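Local coordinates for alcohol dehydrogenase (Thermus thermophilus, PDB 2EIH) that catalyses NAD-dependent oxidation of alcohols as a zinc-binding member of the medium-chain dehydrogenase family, at the interface of chains A and B. Sequence-based numbering; all coordinates share one arbitrary frame. Chains: chain A/B, Alcohol dehydrogenase.

Contact 1: the interface of chains A and B. Residues chain A 97, 100-101; chain B 102, 293, 295-296.
B:Ser295 presses its CB against the CB of A:Leu100, two methylenes meeting in a snug carbon contact at 3.4 Å. The serine comes from the 3-10 helix 294-296, the leucine is the last residue of the short helix 97-100. The leucine's branched end takes little part, since CG lies anti to the carbonyl carbon (chi1 -83°) and it is CB that faces the partner. A:Ala101 continues the surface: its CA lies 3.8 Å from the CA of B:Gly102, and its methyl group borders the hydroxyl OG of B:Ser295. A:Glu97 adds the flank of its chain, with CG near the carbonyl O of B:Ser295. The polar link across is slight: OG of B:Ser293 gives a weak hydrogen bond, 3.2 Å long, to the carbonyl O of A:Leu100. The carbonyl O of B:Gly102 competes for the same hydroxyl hydrogen, so the bond across can be at most partial.

Behind this first layer the two serines are tied together. OG of B:Ser293 and OG of B:Ser295 share a 2.7 Å hydrogen bond whose direction the model does not settle, and the backbone N of B:Ser295 also donates to OG of B:Ser293. Roughly at right angles to the approach of A:Ala101's methyl, B:Arg296 brings NH2 to OG of B:Ser295 at 3.1 Å, with the oxygen in the guanidinium plane, which should restrain rotation of the hydroxyl. B:Gly102, at positive phi (85°), presents CA rather than a side chain to A:Leu100. The patch fits the loop that carries the structural zinc cysteines of one subunit against the other, including its equivalent loop at B:Gly102, and, with its two-fold twin, may help hold a dimer.

Contact 2: the interface of chains A and B. Residues chain A 95; chain B 77-78, 129-130.
A:Arg95 reaches across to two glutamates of chain B, and its guanidinium is turned quite differently against each. B:Glu77 meets it at the edge: OE2 lies in the guanidinium plane, 3.0 Å from NH2, in a salt bridge whose hydrogen bond is weak because the N-H is bent well away from the line. The carboxylate itself stands almost upright on that plane, 87° away from it, and therefore does not form the flat, two-pronged pairing of an arginine with a carboxylate. The carbonyl O of B:Glu77 also lies close, 3.1 Å from NH2 of A:Arg95, but the N-H points away from it and the two are not hydrogen bonded.

B:Glu129 instead lies over one face. Its carboxylate is nearly parallel to the guanidinium, 20° apart, with OE2 above the plane and offset toward the rim. The nearest charged atoms, NE of A:Arg95 and OE2 of B:Glu129, are 3.7 Å apart, a looser salt bridge that rests on charge rather than on a directed N-H. The methylene CD of A:Arg95 also packs here, 3.9 Å from the carboxylate carbon CD of B:Glu129.

The arginine bends at chi3, and this bend together with the turn about CD-NE swings the guanidinium away from the line of CB and CG and toward B:Glu77. B:Glu129 runs extended beyond CG from the 3-10 helix 129-131, whereas B:Glu77 bends at chi2 to bring its carboxylate round to NH2. B:Ala130 adds a carbon surface beside the arginine's CD, and B:Gly78 follows at the margin. Two carboxylates beside one guanidinium would be expected to favour its positive charge, and the arginine in turn would ease their mutual repulsion. Within chain B the glutamates are also joined through the backbone: N of B:Glu77 donates a 3.2 Å hydrogen bond to OE2 of B:Glu129, reaching that oxygen on its syn side from 28° out of the carboxylate plane.

Contact 1: the interface of chains A and B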
loop_
_atom_site.group_PDB
_atom_site.type_symbol
_atom_site.label_atom_id
_atom_site.label_comp_id
_atom_site.label_asym_id
_atom_site.label_seq_id
_atom_site.Cartn_x
_atom_site.Cartn_y
_atom_site.Cartn_z
ATOM N N GLU A 97 20.245 -7.283 -1.250
ATOM C CA GLU A 97 19.133 -6.341 -1.307
ATOM C C GLU A 97 17.878 -6.935 -0.647
ATOM O O GLU A 97 17.282 -6.317 0.232
ATOM C CB GLU A 97 18.842 -5.966 -2.770
ATOM C CG GLU A 97 17.959 -4.732 -2.963
ATOM C CD GLU A 97 17.700 -4.419 -4.435
ATOM O OE1 GLU A 97 18.632 -4.578 -5.252
ATOM O OE2 GLU A 97 16.572 -3.999 -4.768
ATOM N N LEU A 100 18.301 -7.002 3.198
ATOM C CA LEU A 100 18.272 -5.691 3.842
ATOM C C LEU A 100 16.884 -5.055 3.793
ATOM O O LEU A 100 16.605 -4.120 4.538
ATOM C CB LEU A 100 19.298 -4.738 3.215
ATOM C CG LEU A 100 20.757 -4.814 3.703
ATOM C CD1 LEU A 100 20.810 -5.321 5.146
ATOM C CD2 LEU A 100 21.561 -5.720 2.808
ATOM N N ALA A 101 16.016 -5.578 2.926
ATOM C CA ALA A 101 14.651 -5.071 2.788
ATOM C C ALA A 101 13.683 -5.854 3.677
ATOM O O ALA A 101 12.485 -5.560 3.718
ATOM C CB ALA A 101 14.205 -5.156 1.326
ATOM N N GLY B 102 13.621 -4.865 7.475
ATOM C CA GLY B 102 14.203 -4.018 6.454
ATOM C C GLY B 102 14.151 -2.555 6.837
ATOM O O GLY B 102 14.432 -1.677 6.024
ATOM N N SER B 293 16.305 2.489 4.527
ATOM C CA SER B 293 16.728 1.103 4.650
ATOM C C SER B 293 18.032 0.906 3.886
ATOM O O SER B 293 18.177 1.387 2.767
ATOM C CB SER B 293 15.664 0.173 4.071
ATOM O OG SER B 293 16.240 -1.081 3.771
ATOM N N SER B 295 18.888 -1.384 2.319
ATOM C CA SER B 295 18.618 -2.096 1.077
ATOM C C SER B 295 18.482 -1.138 -0.092
ATOM O O SER B 295 18.641 -1.533 -1.246
ATOM C CB SER B 295 17.327 -2.900 1.187
ATOM O OG SER B 295 16.202 -2.036 1.215
ATOM N N ARG B 296 18.180 0.119 0.197
ATOM C CA ARG B 296 17.996 1.110 -0.863
ATOM C C ARG B 296 19.265 1.481 -1.617
ATOM O O ARG B 296 19.199 1.939 -2.757
ATOM C CB ARG B 296 17.367 2.375 -0.280
ATOM C CG ARG B 296 15.860 2.452 -0.440
ATOM C CD ARG B 296 15.153 1.167 -0.052
ATOM N NE ARG B 296 13.721 1.368 0.102
ATOM C CZ ARG B 296 12.886 0.438 0.550
ATOM N NH1 ARG B 296 11.592 0.708 0.668
ATOM N NH2 ARG B 296 13.343 -0.763 0.875
#

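Contact 2: the interface of chains A and B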
loop_
_atom_site.group_PDB
_atom_site.type_symbol
_atom_site.label_atom_id
_atom_site.label_comp_id
_atom_site.label_asym_id
_atom_site.label_seq_id
_atom_site.Cartn_x
_atom_site.Cartn_y
_atom_site.Cartn_z
ATOM N N ARG A 95 22.836 -9.780 3.742
ATOM C CA ARG A 95 23.685 -8.769 3.121
ATOM C C ARG A 95 23.219 -8.344 1.729
ATOM O O ARG A 95 23.659 -7.314 1.212
ATOM C CB ARG A 95 25.127 -9.270 3.046
ATOM C CG ARG A 95 25.690 -9.691 4.387
ATOM C CD ARG A 95 27.199 -9.571 4.402
ATOM N NE ARG A 95 27.808 -10.280 3.285
ATOM C CZ ARG A 95 27.751 -11.597 3.113
ATOM N NH1 ARG A 95 27.111 -12.355 3.991
ATOM N NH2 ARG A 95 28.328 -12.158 2.058
ATOM N N GLU B 77 32.997 -12.585 4.442
ATOM C CA GLU B 77 32.705 -13.141 3.132
ATOM C C GLU B 77 32.131 -12.061 2.217
ATOM O O GLU B 77 31.263 -11.282 2.623
ATOM C CB GLU B 77 31.708 -14.295 3.259
ATOM C CG GLU B 77 31.388 -14.993 1.944
ATOM C CD GLU B 77 29.895 -15.063 1.673
ATOM O OE1 GLU B 77 29.163 -15.636 2.509
ATOM O OE2 GLU B 77 29.453 -14.548 0.622
ATOM N N GLY B 78 32.635 -12.014 0.986
ATOM C CA GLY B 78 32.156 -11.042 0.019
ATOM C C GLY B 78 33.115 -9.902 -0.277
ATOM O O GLY B 78 32.916 -9.159 -1.235
ATOM N N GLU B 129 30.788 -5.803 7.388
ATOM C CA GLU B 129 30.683 -6.125 5.972
ATOM C C GLU B 129 29.326 -5.764 5.407
ATOM O O GLU B 129 29.205 -5.414 4.235
ATOM C CB GLU B 129 30.943 -7.616 5.739
ATOM C CG GLU B 129 30.209 -8.540 6.705
ATOM C CD GLU B 129 30.489 -10.008 6.426
ATOM O OE1 GLU B 129 30.315 -10.828 7.352
ATOM O OE2 GLU B 129 30.872 -10.338 5.278
ATOM N N ALA B 130 28.297 -5.843 6.238
ATOM C CA ALA B 130 26.954 -5.532 5.775
ATOM C C ALA B 130 26.788 -4.058 5.414
ATOM O O ALA B 130 25.835 -3.685 4.733
ATOM C CB ALA B 130 25.935 -5.930 6.837
#

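About 14 Å separates the C-alpha centres of contact 1 and contact 2. No residue belongs to both, yet on chain A each draws on the stretch around the structural zinc, whose ligands A:Cys93, A:Cys96, A:Cys99 and A:Cys107 are interspersed with the contacting residues. The zinc should therefore stiffen the loop that presents both sets of groups. Its targets on chain B differ: contact 1 uses close carbon packing near the 3-10 helix 294-296 and against B:Gly102 of the partner's equivalent loop, contact 2 a charged grip near the 3-10 helix 129-131. Both recur with the chains exchanged, consistent with a two-fold pair within the deposited tetramer.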